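Local coordinates for protein SusD homolog (Bacteroides thetaiotaomicron, PDB 3EHM) that probably binds mucin O-glycans at the cell surface as a SusD-like lipoprotein, helping this gut bacterium take them up, at residues A[35-40]-A[133-138]; A[53-58]-A[93-98]; A[89-94]-A[138-143]. One frame throughout, in Å; residues are numbered along the deposited sequence.

Overall arrangement
All three contacts are buried and lie within about 9 Å of one another, centre to centre. Helix 116-140 serves contacts 1 and 3, helix 85-110 serves contacts 2 and 3; the chain leaving helix 23-36 enters in contact 1 and helix 47-57 in contact 2. Contact 1, nearest the centre of the chain, is mainly polar, an arginine and a water meeting a backbone carbonyl, with an isoleucine over the guanidinium face. Contact 2 mixes an amide-amide hydrogen bond with a methyl on an aromatic ring, and contact 3, farthest out, is apolar, with one phenylalanine against a helix. An Arg135-Asp56 salt bridge ties contact 1 to contact 2; Phe95 packs on Val139 between contacts 2 and 3.

Contact 1: A[35-40]-A[133-138]; sequences RVIPIG and WLRATD
Arg135 reaches from helix 116-140 to the chain leaving helix 23-36, and its guanidinium group carries most of the contact. The polar part centres on the carbonyl O of Val36. Arg135 NE comes within 3.1 Å of Val36 O, but the angle is too poor for a hydrogen bond. A water makes the link instead: it lies 2.7 Å from Val36 O, to which it probably donates, and accepts from Arg135 NH2 at 2.9 Å, lying at the edge of the guanidinium in its plane. The carbonyl and the cation thus share a water, and NH2 has a stronger partner in Asp56, with which it forms a salt bridge. That carboxylate probably offsets much of the arginine's charge in the interior.

The apolar part lies over one face of the same group. Ile37 CG1 sits 3.8 Å above the guanidinium plane, over its centre, and the two side chains cross at about a right angle. A bend at chi3 (63°) of Arg135 helps turn the flat group to meet the isoleucine. Aliphatic carbon suits this face, since the N-H groups point outward in the plane. Pro38 CD adds a looser touch on NH2, at 4.3 Å.

Around this junction, Phe95 of helix 85-110 packs on Arg135, while Val36 and Ile37 rest against strand 339-342 through Trp341, and Ile37 also touches Leu339.

Contact 2: A[53-58]-A[93-98]; sequences QNTDLI and QNFYSQ
Thr55, Phe95 and Asn94 bury the most surface where helices 47-57 and 85-110 meet, their local axes 10.0 Å apart at closest approach and their N-to-C directions 117° apart. Thr55 presents its methyl to both partners. CG2 makes a CH-pi contact over one face of Phe95, 4.0 Å from the ring centroid, while Thr55 CB lies 3.5 Å from Phe95 CZ at the rim. With chi1 at 68°, CG2 stands anti to the carbonyl carbon and OG1 bonds to Asp56 OD1 at 2.6 Å; threonine can thus give an apolar surface to the neighbouring helix and a hydroxyl to its own.

The same methyl meets Asn94 CB at 3.4 Å. Beyond it Asn94 ND2 donates to Asn54 OD1 at 2.9 Å, a fairly straight bond (160°) that leaves in the plane of the Asn94 amide but arrives tilted from the carbonyl plane of Asn54. Asn94 supplies the N-H; asparagine suits position 54 because its amide both accepts and gives, ND2 being bonded in turn to Glu78, which probably helps fix its orientation.

Helix 116-140 covers this crossing, with Arg135 on Thr55 and Phe140 on Phe95, and helix 449-459 adds Val450 against Phe95.

Contact 3: A[89-94]-A[138-143]; sequences NYAYQN and DVFGPI
The Phe140 ring has Val139 CG1 over one face, 3.8 Å above its plane and toward the rim, and the backbone C of Ala91 at its edge, in plane. The ring therefore points at the backbone of helix 85-110 instead of lying flat upon it. Its leading atom does most of the touching: Phe140 CZ is 3.8 Å from Ala91 CB and 3.7 Å from Tyr92 N, while CE1 comes to 4.0 Å from Tyr92 CA. Tyr92 CB, at 4.3 Å from CZ, is a looser neighbour. A chi1 of -66° sets CG of Phe140 anti to its carbonyl carbon and carries the ring toward helix 85-110.

Residue types follow from this geometry. The single methyl of Ala91 lets the ring close in on the main chain, and a phenylalanine, with its flat rigid ring, is long enough to span the 8.5 Å between the CA atoms of Tyr92 and Phe140. Phe491 stacks on Phe140 and also touches Tyr92, while Phe489 touches both Ala91 and Val139. Gly141, with positive phi, takes the chain out of the helix just after Phe140.

The contact joins two consecutive helices, 85-110 and 116-140, of a mainly helical SusD-like protein, a family known for tetratricopeptide-type helical repeats.

Contact 1: A[35-40]-A[133-138]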
ATOM      1  N   ARG A  35     -11.434   4.506  -8.220  1.00 11.45           N
ATOM      2  CA  ARG A  35     -10.347   3.821  -8.920  1.00 13.64           C
ATOM      3  C   ARG A  35      -8.988   3.829  -8.219  1.00 14.31           C
ATOM      4  O   ARG A  35      -8.157   2.956  -8.476  1.00 16.09           O
ATOM      5  CB  ARG A  35     -10.165   4.422 -10.317  1.00 15.69           C
ATOM      6  CG  ARG A  35     -11.349   4.234 -11.242  1.00 19.74           C
ATOM      7  CD  ARG A  35     -11.567   2.774 -11.573  1.00 24.17           C
ATOM      8  NE  ARG A  35     -12.655   2.612 -12.530  1.00 26.10           N
ATOM      9  CZ  ARG A  35     -12.954   1.468 -13.133  1.00 27.66           C
ATOM     10  NH1 ARG A  35     -12.244   0.377 -12.877  1.00 27.29           N
ATOM     11  NH2 ARG A  35     -13.965   1.418 -13.993  1.00 27.64           N
ATOM     12  N   VAL A  36      -8.745   4.818  -7.363  1.00 12.47           N
ATOM     13  CA  VAL A  36      -7.464   4.905  -6.658  1.00 13.48           C
ATOM     14  C   VAL A  36      -7.115   3.531  -6.089  1.00 13.93           C
ATOM     15  O   VAL A  36      -6.022   3.010  -6.311  1.00 14.77           O
ATOM     16  CB  VAL A  36      -7.531   5.951  -5.537  1.00 12.47           C
ATOM     17  CG1 VAL A  36      -6.208   5.997  -4.777  1.00 11.92           C
ATOM     18  CG2 VAL A  36      -7.849   7.314  -6.141  1.00 13.61           C
ATOM     19  N   ILE A  37      -8.060   2.968  -5.346  1.00 14.35           N
ATOM     20  CA  ILE A  37      -7.956   1.631  -4.781  1.00 15.18           C
ATOM     21  C   ILE A  37      -9.334   1.092  -5.155  1.00 14.56           C
ATOM     22  O   ILE A  37     -10.346   1.568  -4.641  1.00 14.49           O
ATOM     23  CB  ILE A  37      -7.790   1.649  -3.252  1.00 16.86           C
ATOM     24  CG1 ILE A  37      -6.487   2.360  -2.872  1.00 18.08           C
ATOM     25  CG2 ILE A  37      -7.762   0.220  -2.727  1.00 17.51           C
ATOM     26  CD1 ILE A  37      -6.192   2.351  -1.382  1.00 18.95           C
ATOM     27  N   PRO A  38      -9.383   0.097  -6.057  1.00 14.98           N
ATOM     28  CA  PRO A  38     -10.606  -0.539  -6.565  1.00 15.32           C
ATOM     29  C   PRO A  38     -11.744  -0.806  -5.594  1.00 14.22           C
ATOM     30  O   PRO A  38     -11.604  -1.586  -4.661  1.00 13.25           O
ATOM     31  CB  PRO A  38     -10.096  -1.836  -7.194  1.00 17.16           C
ATOM     32  CG  PRO A  38      -8.697  -1.517  -7.566  1.00 16.52           C
ATOM     33  CD  PRO A  38      -8.207  -0.726  -6.394  1.00 13.46           C
ATOM     34  N   ILE A  39     -12.878  -0.160  -5.853  1.00 13.94           N
ATOM     35  CA  ILE A  39     -14.085  -0.329  -5.058  1.00 13.26           C
ATOM     36  C   ILE A  39     -15.239   0.199  -5.902  1.00 13.09           C
ATOM     37  O   ILE A  39     -15.048   1.092  -6.730  1.00 14.11           O
ATOM     38  CB  ILE A  39     -14.018   0.444  -3.725  1.00 14.25           C
ATOM     39  CG1 ILE A  39     -15.215   0.056  -2.850  1.00 14.05           C
ATOM     40  CG2 ILE A  39     -14.011   1.940  -3.984  1.00 14.06           C
ATOM     41  CD1 ILE A  39     -15.099   0.514  -1.410  1.00 13.44           C
ATOM     42  N   GLY A  40     -16.430  -0.352  -5.710  1.00 12.40           N
ATOM     43  CA  GLY A  40     -17.552   0.104  -6.507  1.00 11.48           C
ATOM     44  C   GLY A  40     -18.913  -0.137  -5.902  1.00 13.49           C
ATOM     45  O   GLY A  40     -19.040  -0.680  -4.803  1.00 14.42           O
ATOM     46  N   TRP A 133      -1.413   7.171  -9.222  1.00 11.69           N
ATOM     47  CA  TRP A 133      -0.218   6.912 -10.013  1.00 11.82           C
ATOM     48  C   TRP A 133       1.048   6.738  -9.190  1.00 11.39           C
ATOM     49  O   TRP A 133       2.063   6.277  -9.710  1.00 13.48           O
ATOM     50  CB  TRP A 133      -0.044   7.988 -11.084  1.00 12.33           C
ATOM     51  CG  TRP A 133      -1.083   7.878 -12.163  1.00 12.92           C
ATOM     52  CD1 TRP A 133      -2.087   6.946 -12.247  1.00 14.75           C
ATOM     53  CD2 TRP A 133      -1.218   8.713 -13.317  1.00 14.63           C
ATOM     54  NE1 TRP A 133      -2.830   7.150 -13.383  1.00 14.99           N
ATOM     55  CE2 TRP A 133      -2.321   8.229 -14.058  1.00 14.86           C
ATOM     56  CE3 TRP A 133      -0.512   9.823 -13.798  1.00 13.64           C
ATOM     57  CZ2 TRP A 133      -2.735   8.818 -15.258  1.00 15.88           C
ATOM     58  CZ3 TRP A 133      -0.924  10.409 -14.992  1.00 14.53           C
ATOM     59  CH2 TRP A 133      -2.026   9.904 -15.707  1.00 17.83           C
ATOM     60  N   LEU A 134       0.992   7.103  -7.911  1.00 11.64           N
ATOM     61  CA  LEU A 134       2.134   6.894  -7.032  1.00 11.95           C
ATOM     62  C   LEU A 134       2.205   5.374  -6.875  1.00 12.03           C
ATOM     63  O   LEU A 134       3.285   4.788  -6.835  1.00 12.24           O
ATOM     64  CB  LEU A 134       1.914   7.555  -5.668  1.00 13.72           C
ATOM     65  CG  LEU A 134       2.967   7.223  -4.598  1.00 14.95           C
ATOM     66  CD1 LEU A 134       4.364   7.553  -5.117  1.00 16.70           C
ATOM     67  CD2 LEU A 134       2.674   8.013  -3.326  1.00 16.78           C
ATOM     68  N   ARG A 135       1.037   4.740  -6.797  1.00 10.47           N
ATOM     69  CA  ARG A 135       0.962   3.286  -6.689  1.00 10.60           C
ATOM     70  C   ARG A 135       1.473   2.677  -7.994  1.00 10.75           C
ATOM     71  O   ARG A 135       2.230   1.706  -7.987  1.00 10.68           O
ATOM     72  CB  ARG A 135      -0.487   2.835  -6.463  1.00  9.89           C
ATOM     73  CG  ARG A 135      -1.028   3.108  -5.063  1.00 12.79           C
ATOM     74  CD  ARG A 135      -2.548   3.217  -5.078  1.00 14.19           C
ATOM     75  NE  ARG A 135      -3.228   1.987  -5.489  1.00 13.25           N
ATOM     76  CZ  ARG A 135      -3.429   0.939  -4.698  1.00 13.15           C
ATOM     77  NH1 ARG A 135      -2.996   0.956  -3.442  1.00 14.12           N
ATOM     78  NH2 ARG A 135      -4.092  -0.117  -5.151  1.00 16.33           N
ATOM     79  N   ALA A 136       1.046   3.257  -9.111  1.00 10.40           N
ATOM     80  CA  ALA A 136       1.444   2.772 -10.432  1.00 11.07           C
ATOM     81  C   ALA A 136       2.960   2.734 -10.594  1.00 11.07           C
ATOM     82  O   ALA A 136       3.530   1.703 -10.956  1.00 13.80           O
ATOM     83  CB  ALA A 136       0.825   3.646 -11.519  1.00  8.59           C
ATOM     84  N   THR A 137       3.621   3.854 -10.330  1.00 12.49           N
ATOM     85  CA  THR A 137       5.070   3.881 -10.471  1.00 13.34           C
ATOM     86  C   THR A 137       5.754   2.997  -9.434  1.00 13.38           C
ATOM     87  O   THR A 137       6.767   2.363  -9.720  1.00 13.13           O
ATOM     88  CB  THR A 137       5.631   5.308 -10.365  1.00 14.18           C
ATOM     89  OG1 THR A 137       7.057   5.260 -10.501  1.00 15.24           O
ATOM     90  CG2 THR A 137       5.269   5.938  -9.032  1.00 12.76           C
ATOM     91  N   ASP A 138       5.198   2.938  -8.231  1.00 12.95           N
ATOM     92  CA  ASP A 138       5.793   2.111  -7.185  1.00 13.18           C
ATOM     93  C   ASP A 138       5.627   0.627  -7.476  1.00 13.07           C
ATOM     94  O   ASP A 138       6.331  -0.207  -6.906  1.00 12.06           O
ATOM     95  CB  ASP A 138       5.192   2.454  -5.821  1.00 11.80           C
ATOM     96  CG  ASP A 138       5.630   3.819  -5.328  1.00 14.79           C
ATOM     97  OD1 ASP A 138       6.607   4.361  -5.894  1.00 16.26           O
ATOM     98  OD2 ASP A 138       5.014   4.348  -4.377  1.00 14.66           O
TER
HETATM   99  O   HOH W   1      -5.277   0.807  -7.675  1.00 11.87           O

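Contact 2: A[53-58]-A[93-98]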
ATOM      1  N   GLN A  53      -8.268  -7.780  -5.895  1.00 13.59           N
ATOM      2  CA  GLN A  53      -7.465  -8.992  -5.740  1.00 13.98           C
ATOM      3  C   GLN A  53      -6.139  -8.781  -6.456  1.00 14.22           C
ATOM      4  O   GLN A  53      -5.061  -9.079  -5.926  1.00 13.29           O
ATOM      5  CB  GLN A  53      -8.170 -10.192  -6.375  1.00 14.36           C
ATOM      6  CG  GLN A  53      -9.010 -11.014  -5.424  1.00 11.87           C
ATOM      7  CD  GLN A  53      -9.416 -12.344  -6.029  1.00 15.55           C
ATOM      8  OE1 GLN A  53      -9.694 -13.306  -5.310  1.00 19.06           O
ATOM      9  NE2 GLN A  53      -9.460 -12.405  -7.355  1.00 11.43           N
ATOM     10  N   ASN A  54      -6.243  -8.250  -7.668  1.00 14.05           N
ATOM     11  CA  ASN A  54      -5.103  -7.990  -8.537  1.00 14.60           C
ATOM     12  C   ASN A  54      -4.139  -6.947  -7.978  1.00 14.67           C
ATOM     13  O   ASN A  54      -2.921  -7.098  -8.087  1.00 14.36           O
ATOM     14  CB  ASN A  54      -5.622  -7.538  -9.911  1.00 14.66           C
ATOM     15  CG  ASN A  54      -4.506  -7.211 -10.888  1.00 16.36           C
ATOM     16  OD1 ASN A  54      -4.467  -6.115 -11.456  1.00 14.44           O
ATOM     17  ND2 ASN A  54      -3.603  -8.160 -11.099  1.00 16.70           N
ATOM     18  N   THR A  55      -4.677  -5.900  -7.364  1.00 14.36           N
ATOM     19  CA  THR A  55      -3.837  -4.833  -6.829  1.00 15.48           C
ATOM     20  C   THR A  55      -3.375  -5.018  -5.388  1.00 15.96           C
ATOM     21  O   THR A  55      -2.216  -4.753  -5.070  1.00 15.46           O
ATOM     22  CB  THR A  55      -4.560  -3.466  -6.896  1.00 16.07           C
ATOM     23  OG1 THR A  55      -5.666  -3.464  -5.982  1.00 13.30           O
ATOM     24  CG2 THR A  55      -5.082  -3.201  -8.299  1.00 17.06           C
ATOM     25  N   ASP A  56      -4.275  -5.488  -4.527  1.00 15.62           N
ATOM     26  CA  ASP A  56      -3.972  -5.622  -3.105  1.00 16.41           C
ATOM     27  C   ASP A  56      -4.006  -6.990  -2.423  1.00 15.46           C
ATOM     28  O   ASP A  56      -3.073  -7.360  -1.708  1.00 16.36           O
ATOM     29  CB  ASP A  56      -4.921  -4.714  -2.305  1.00 17.46           C
ATOM     30  CG  ASP A  56      -4.656  -3.230  -2.513  1.00 21.14           C
ATOM     31  OD1 ASP A  56      -4.635  -2.750  -3.670  1.00 17.09           O
ATOM     32  OD2 ASP A  56      -4.486  -2.534  -1.491  1.00 25.33           O
ATOM     33  N   LEU A  57      -5.085  -7.731  -2.631  1.00 15.24           N
ATOM     34  CA  LEU A  57      -5.284  -8.994  -1.936  1.00 14.39           C
ATOM     35  C   LEU A  57      -4.448 -10.231  -2.235  1.00 14.92           C
ATOM     36  O   LEU A  57      -3.862 -10.800  -1.317  1.00 14.57           O
ATOM     37  CB  LEU A  57      -6.766  -9.366  -2.001  1.00 13.45           C
ATOM     38  CG  LEU A  57      -7.731  -8.227  -1.663  1.00 15.14           C
ATOM     39  CD1 LEU A  57      -9.142  -8.795  -1.554  1.00 14.11           C
ATOM     40  CD2 LEU A  57      -7.331  -7.547  -0.353  1.00 14.39           C
ATOM     41  N   ILE A  58      -4.391 -10.671  -3.487  1.00 12.87           N
ATOM     42  CA  ILE A  58      -3.627 -11.880  -3.771  1.00 12.47           C
ATOM     43  C   ILE A  58      -2.204 -11.603  -4.236  1.00 12.39           C
ATOM     44  O   ILE A  58      -1.390 -12.519  -4.349  1.00 11.65           O
ATOM     45  CB  ILE A  58      -4.357 -12.775  -4.802  1.00 11.78           C
ATOM     46  CG1 ILE A  58      -4.210 -12.211  -6.214  1.00 11.98           C
ATOM     47  CG2 ILE A  58      -5.839 -12.862  -4.434  1.00 11.45           C
ATOM     48  CD1 ILE A  58      -4.799 -13.120  -7.285  1.00 12.77           C
ATOM     49  N   GLN A  93      -4.229  -1.673 -16.015  1.00 12.73           N
ATOM     50  CA  GLN A  93      -5.536  -1.025 -16.021  1.00 13.08           C
ATOM     51  C   GLN A  93      -5.919  -0.573 -14.610  1.00 12.67           C
ATOM     52  O   GLN A  93      -6.337   0.568 -14.400  1.00 10.88           O
ATOM     53  CB  GLN A  93      -6.616  -1.981 -16.543  1.00 16.36           C
ATOM     54  CG  GLN A  93      -6.376  -2.525 -17.947  1.00 20.60           C
ATOM     55  CD  GLN A  93      -7.469  -3.489 -18.390  1.00 23.92           C
ATOM     56  OE1 GLN A  93      -7.994  -4.267 -17.589  1.00 26.85           O
ATOM     57  NE2 GLN A  93      -7.805  -3.450 -19.671  1.00 26.69           N
ATOM     58  N   ASN A  94      -5.772  -1.477 -13.646  1.00 12.13           N
ATOM     59  CA  ASN A  94      -6.141  -1.193 -12.264  1.00 13.21           C
ATOM     60  C   ASN A  94      -5.252  -0.186 -11.544  1.00 12.57           C
ATOM     61  O   ASN A  94      -5.696   0.468 -10.601  1.00 13.39           O
ATOM     62  CB  ASN A  94      -6.212  -2.499 -11.463  1.00 11.65           C
ATOM     63  CG  ASN A  94      -7.287  -3.440 -11.981  1.00 15.17           C
ATOM     64  OD1 ASN A  94      -8.370  -3.004 -12.384  1.00 13.97           O
ATOM     65  ND2 ASN A  94      -6.999  -4.735 -11.965  1.00 12.11           N
ATOM     66  N   PHE A  95      -4.003  -0.055 -11.981  1.00 12.91           N
ATOM     67  CA  PHE A  95      -3.085   0.888 -11.351  1.00 12.05           C
ATOM     68  C   PHE A  95      -2.915   2.194 -12.123  1.00 12.52           C
ATOM     69  O   PHE A  95      -2.611   3.225 -11.526  1.00 14.19           O
ATOM     70  CB  PHE A  95      -1.696   0.255 -11.164  1.00 12.28           C
ATOM     71  CG  PHE A  95      -1.586  -0.660  -9.973  1.00 13.23           C
ATOM     72  CD1 PHE A  95      -1.277  -2.009 -10.141  1.00 12.67           C
ATOM     73  CD2 PHE A  95      -1.762  -0.169  -8.682  1.00 14.28           C
ATOM     74  CE1 PHE A  95      -1.143  -2.856  -9.039  1.00 14.07           C
ATOM     75  CE2 PHE A  95      -1.628  -1.009  -7.569  1.00 14.87           C
ATOM     76  CZ  PHE A  95      -1.318  -2.356  -7.750  1.00 12.47           C
ATOM     77  N   TYR A  96      -3.112   2.167 -13.441  1.00 12.40           N
ATOM     78  CA  TYR A  96      -2.900   3.378 -14.234  1.00 13.79           C
ATOM     79  C   TYR A  96      -3.968   3.823 -15.230  1.00 14.74           C
ATOM     80  O   TYR A  96      -4.475   4.938 -15.129  1.00 13.90           O
ATOM     81  CB  TYR A  96      -1.565   3.266 -14.990  1.00 15.65           C
ATOM     82  CG  TYR A  96      -1.234   4.458 -15.878  1.00 16.24           C
ATOM     83  CD1 TYR A  96      -0.587   5.583 -15.363  1.00 16.94           C
ATOM     84  CD2 TYR A  96      -1.581   4.462 -17.231  1.00 16.72           C
ATOM     85  CE1 TYR A  96      -0.290   6.688 -16.177  1.00 16.35           C
ATOM     86  CE2 TYR A  96      -1.297   5.560 -18.050  1.00 18.38           C
ATOM     87  CZ  TYR A  96      -0.651   6.668 -17.517  1.00 16.45           C
ATOM     88  OH  TYR A  96      -0.371   7.749 -18.328  1.00 15.08           O
ATOM     89  N   SER A  97      -4.303   2.966 -16.191  1.00 14.80           N
ATOM     90  CA  SER A  97      -5.248   3.346 -17.236  1.00 15.52           C
ATOM     91  C   SER A  97      -6.716   3.573 -16.887  1.00 15.89           C
ATOM     92  O   SER A  97      -7.350   4.437 -17.494  1.00 14.74           O
ATOM     93  CB  SER A  97      -5.143   2.369 -18.417  1.00 16.35           C
ATOM     94  OG  SER A  97      -5.595   1.071 -18.077  1.00 21.27           O
ATOM     95  N   GLN A  98      -7.274   2.829 -15.934  1.00 15.13           N
ATOM     96  CA  GLN A  98      -8.686   3.036 -15.598  1.00 16.11           C
ATOM     97  C   GLN A  98      -8.935   4.455 -15.096  1.00 17.15           C
ATOM     98  O   GLN A  98      -9.892   5.108 -15.515  1.00 17.72           O
ATOM     99  CB  GLN A  98      -9.170   2.024 -14.546  1.00 16.45           C
ATOM    100  CG  GLN A  98      -9.364   0.596 -15.077  1.00 20.08           C
ATOM    101  CD  GLN A  98     -10.505   0.446 -16.091  1.00 23.61           C
ATOM    102  OE1 GLN A  98     -10.688  -0.625 -16.677  1.00 25.98           O
ATOM    103  NE2 GLN A  98     -11.275   1.509 -16.293  1.00 20.12           N
TER

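Contact 3: A[89-94]-A[138-143]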
ATOM      1  N   ASN A  89      -1.561  -6.854 -17.905  1.00 13.34           N
ATOM      2  CA  ASN A  89      -2.342  -5.880 -18.656  1.00 14.90           C
ATOM      3  C   ASN A  89      -3.464  -5.434 -17.717  1.00 14.68           C
ATOM      4  O   ASN A  89      -3.837  -4.256 -17.666  1.00 13.51           O
ATOM      5  CB  ASN A  89      -2.931  -6.535 -19.903  1.00 19.05           C
ATOM      6  CG  ASN A  89      -3.985  -5.681 -20.563  1.00 22.66           C
ATOM      7  OD1 ASN A  89      -5.161  -6.053 -20.616  1.00 26.45           O
ATOM      8  ND2 ASN A  89      -3.579  -4.524 -21.067  1.00 25.14           N
ATOM      9  N   TYR A  90      -3.982  -6.395 -16.962  1.00 14.35           N
ATOM     10  CA  TYR A  90      -5.055  -6.150 -16.006  1.00 14.08           C
ATOM     11  C   TYR A  90      -4.541  -5.200 -14.921  1.00 14.90           C
ATOM     12  O   TYR A  90      -5.234  -4.263 -14.525  1.00 14.60           O
ATOM     13  CB  TYR A  90      -5.496  -7.487 -15.406  1.00 14.86           C
ATOM     14  CG  TYR A  90      -6.714  -7.450 -14.507  1.00 14.38           C
ATOM     15  CD1 TYR A  90      -7.812  -6.639 -14.802  1.00 16.90           C
ATOM     16  CD2 TYR A  90      -6.801  -8.296 -13.403  1.00 16.79           C
ATOM     17  CE1 TYR A  90      -8.973  -6.679 -14.015  1.00 17.90           C
ATOM     18  CE2 TYR A  90      -7.948  -8.350 -12.618  1.00 17.90           C
ATOM     19  CZ  TYR A  90      -9.031  -7.543 -12.926  1.00 17.97           C
ATOM     20  OH  TYR A  90     -10.169  -7.625 -12.151  1.00 17.53           O
ATOM     21  N   ALA A  91      -3.312  -5.438 -14.467  1.00 14.11           N
ATOM     22  CA  ALA A  91      -2.689  -4.613 -13.439  1.00 12.44           C
ATOM     23  C   ALA A  91      -2.473  -3.186 -13.940  1.00 12.37           C
ATOM     24  O   ALA A  91      -2.694  -2.222 -13.210  1.00 10.67           O
ATOM     25  CB  ALA A  91      -1.359  -5.224 -13.016  1.00 11.35           C
ATOM     26  N   TYR A  92      -2.033  -3.055 -15.187  1.00 13.47           N
ATOM     27  CA  TYR A  92      -1.810  -1.733 -15.760  1.00 14.27           C
ATOM     28  C   TYR A  92      -3.133  -0.969 -15.757  1.00 12.37           C
ATOM     29  O   TYR A  92      -3.165   0.238 -15.525  1.00 12.64           O
ATOM     30  CB  TYR A  92      -1.286  -1.849 -17.192  1.00 14.53           C
ATOM     31  CG  TYR A  92      -0.773  -0.543 -17.764  1.00 16.99           C
ATOM     32  CD1 TYR A  92       0.459  -0.024 -17.373  1.00 19.00           C
ATOM     33  CD2 TYR A  92      -1.512   0.162 -18.709  1.00 20.27           C
ATOM     34  CE1 TYR A  92       0.947   1.166 -17.918  1.00 21.49           C
ATOM     35  CE2 TYR A  92      -1.036   1.352 -19.261  1.00 20.94           C
ATOM     36  CZ  TYR A  92       0.193   1.847 -18.863  1.00 21.86           C
ATOM     37  OH  TYR A  92       0.674   3.017 -19.419  1.00 23.05           O
ATOM     38  N   GLN A  93      -4.229  -1.673 -16.015  1.00 12.73           N
ATOM     39  CA  GLN A  93      -5.536  -1.025 -16.021  1.00 13.08           C
ATOM     40  C   GLN A  93      -5.919  -0.573 -14.610  1.00 12.67           C
ATOM     41  O   GLN A  93      -6.337   0.568 -14.400  1.00 10.88           O
ATOM     42  CB  GLN A  93      -6.616  -1.981 -16.543  1.00 16.36           C
ATOM     43  CG  GLN A  93      -6.376  -2.525 -17.947  1.00 20.60           C
ATOM     44  CD  GLN A  93      -7.469  -3.489 -18.390  1.00 23.92           C
ATOM     45  OE1 GLN A  93      -7.994  -4.267 -17.589  1.00 26.85           O
ATOM     46  NE2 GLN A  93      -7.805  -3.450 -19.671  1.00 26.69           N
ATOM     47  N   ASN A  94      -5.772  -1.477 -13.646  1.00 12.13           N
ATOM     48  CA  ASN A  94      -6.141  -1.193 -12.264  1.00 13.21           C
ATOM     49  C   ASN A  94      -5.252  -0.186 -11.544  1.00 12.57           C
ATOM     50  O   ASN A  94      -5.696   0.468 -10.601  1.00 13.39           O
ATOM     51  CB  ASN A  94      -6.212  -2.499 -11.463  1.00 11.65           C
ATOM     52  CG  ASN A  94      -7.287  -3.440 -11.981  1.00 15.17           C
ATOM     53  OD1 ASN A  94      -8.370  -3.004 -12.384  1.00 13.97           O
ATOM     54  ND2 ASN A  94      -6.999  -4.735 -11.965  1.00 12.11           N
ATOM     55  N   ASP A 138       5.198   2.938  -8.231  1.00 12.95           N
ATOM     56  CA  ASP A 138       5.793   2.111  -7.185  1.00 13.18           C
ATOM     57  C   ASP A 138       5.627   0.627  -7.476  1.00 13.07           C
ATOM     58  O   ASP A 138       6.331  -0.207  -6.906  1.00 12.06           O
ATOM     59  CB  ASP A 138       5.192   2.454  -5.821  1.00 11.80           C
ATOM     60  CG  ASP A 138       5.630   3.819  -5.328  1.00 14.79           C
ATOM     61  OD1 ASP A 138       6.607   4.361  -5.894  1.00 16.26           O
ATOM     62  OD2 ASP A 138       5.014   4.348  -4.377  1.00 14.66           O
ATOM     63  N   VAL A 139       4.701   0.300  -8.371  1.00 13.90           N
ATOM     64  CA  VAL A 139       4.470  -1.086  -8.742  1.00 14.99           C
ATOM     65  C   VAL A 139       5.239  -1.474 -10.013  1.00 15.38           C
ATOM     66  O   VAL A 139       5.854  -2.534 -10.053  1.00 14.95           O
ATOM     67  CB  VAL A 139       2.962  -1.359  -8.954  1.00 17.25           C
ATOM     68  CG1 VAL A 139       2.761  -2.686  -9.676  1.00 17.60           C
ATOM     69  CG2 VAL A 139       2.255  -1.391  -7.604  1.00 17.03           C
ATOM     70  N   PHE A 140       5.212  -0.619 -11.036  1.00 14.84           N
ATOM     71  CA  PHE A 140       5.895  -0.910 -12.305  1.00 16.48           C
ATOM     72  C   PHE A 140       7.239  -0.208 -12.508  1.00 16.53           C
ATOM     73  O   PHE A 140       8.112  -0.719 -13.222  1.00 17.26           O
ATOM     74  CB  PHE A 140       5.014  -0.533 -13.504  1.00 17.19           C
ATOM     75  CG  PHE A 140       3.759  -1.352 -13.643  1.00 17.27           C
ATOM     76  CD1 PHE A 140       2.558  -0.899 -13.112  1.00 17.59           C
ATOM     77  CD2 PHE A 140       3.771  -2.559 -14.338  1.00 16.11           C
ATOM     78  CE1 PHE A 140       1.383  -1.629 -13.271  1.00 17.33           C
ATOM     79  CE2 PHE A 140       2.599  -3.300 -14.503  1.00 17.84           C
ATOM     80  CZ  PHE A 140       1.401  -2.832 -13.968  1.00 17.46           C
ATOM     81  N   GLY A 141       7.395   0.966 -11.902  1.00 14.50           N
ATOM     82  CA  GLY A 141       8.614   1.737 -12.079  1.00 15.19           C
ATOM     83  C   GLY A 141       8.317   2.896 -13.021  1.00 16.03           C
ATOM     84  O   GLY A 141       7.657   3.856 -12.623  1.00 15.98           O
ATOM     85  N   PRO A 142       8.784   2.842 -14.281  1.00 16.46           N
ATOM     86  CA  PRO A 142       8.539   3.913 -15.255  1.00 16.78           C
ATOM     87  C   PRO A 142       7.069   3.934 -15.668  1.00 14.62           C
ATOM     88  O   PRO A 142       6.462   2.882 -15.832  1.00 14.10           O
ATOM     89  CB  PRO A 142       9.424   3.525 -16.443  1.00 16.45           C
ATOM     90  CG  PRO A 142      10.448   2.592 -15.853  1.00 20.18           C
ATOM     91  CD  PRO A 142       9.656   1.805 -14.855  1.00 15.54           C
ATOM     92  N   ILE A 143       6.504   5.126 -15.828  1.00 15.34           N
ATOM     93  CA  ILE A 143       5.115   5.269 -16.258  1.00 14.73           C
ATOM     94  C   ILE A 143       4.984   6.536 -17.101  1.00 16.37           C
ATOM     95  O   ILE A 143       5.847   7.424 -17.043  1.00 14.81           O
ATOM     96  CB  ILE A 143       4.131   5.388 -15.066  1.00 16.09           C
ATOM     97  CG1 ILE A 143       4.452   6.635 -14.242  1.00 13.55           C
ATOM     98  CG2 ILE A 143       4.189   4.129 -14.203  1.00 16.32           C
ATOM     99  CD1 ILE A 143       3.375   6.990 -13.219  1.00 16.81           C
TER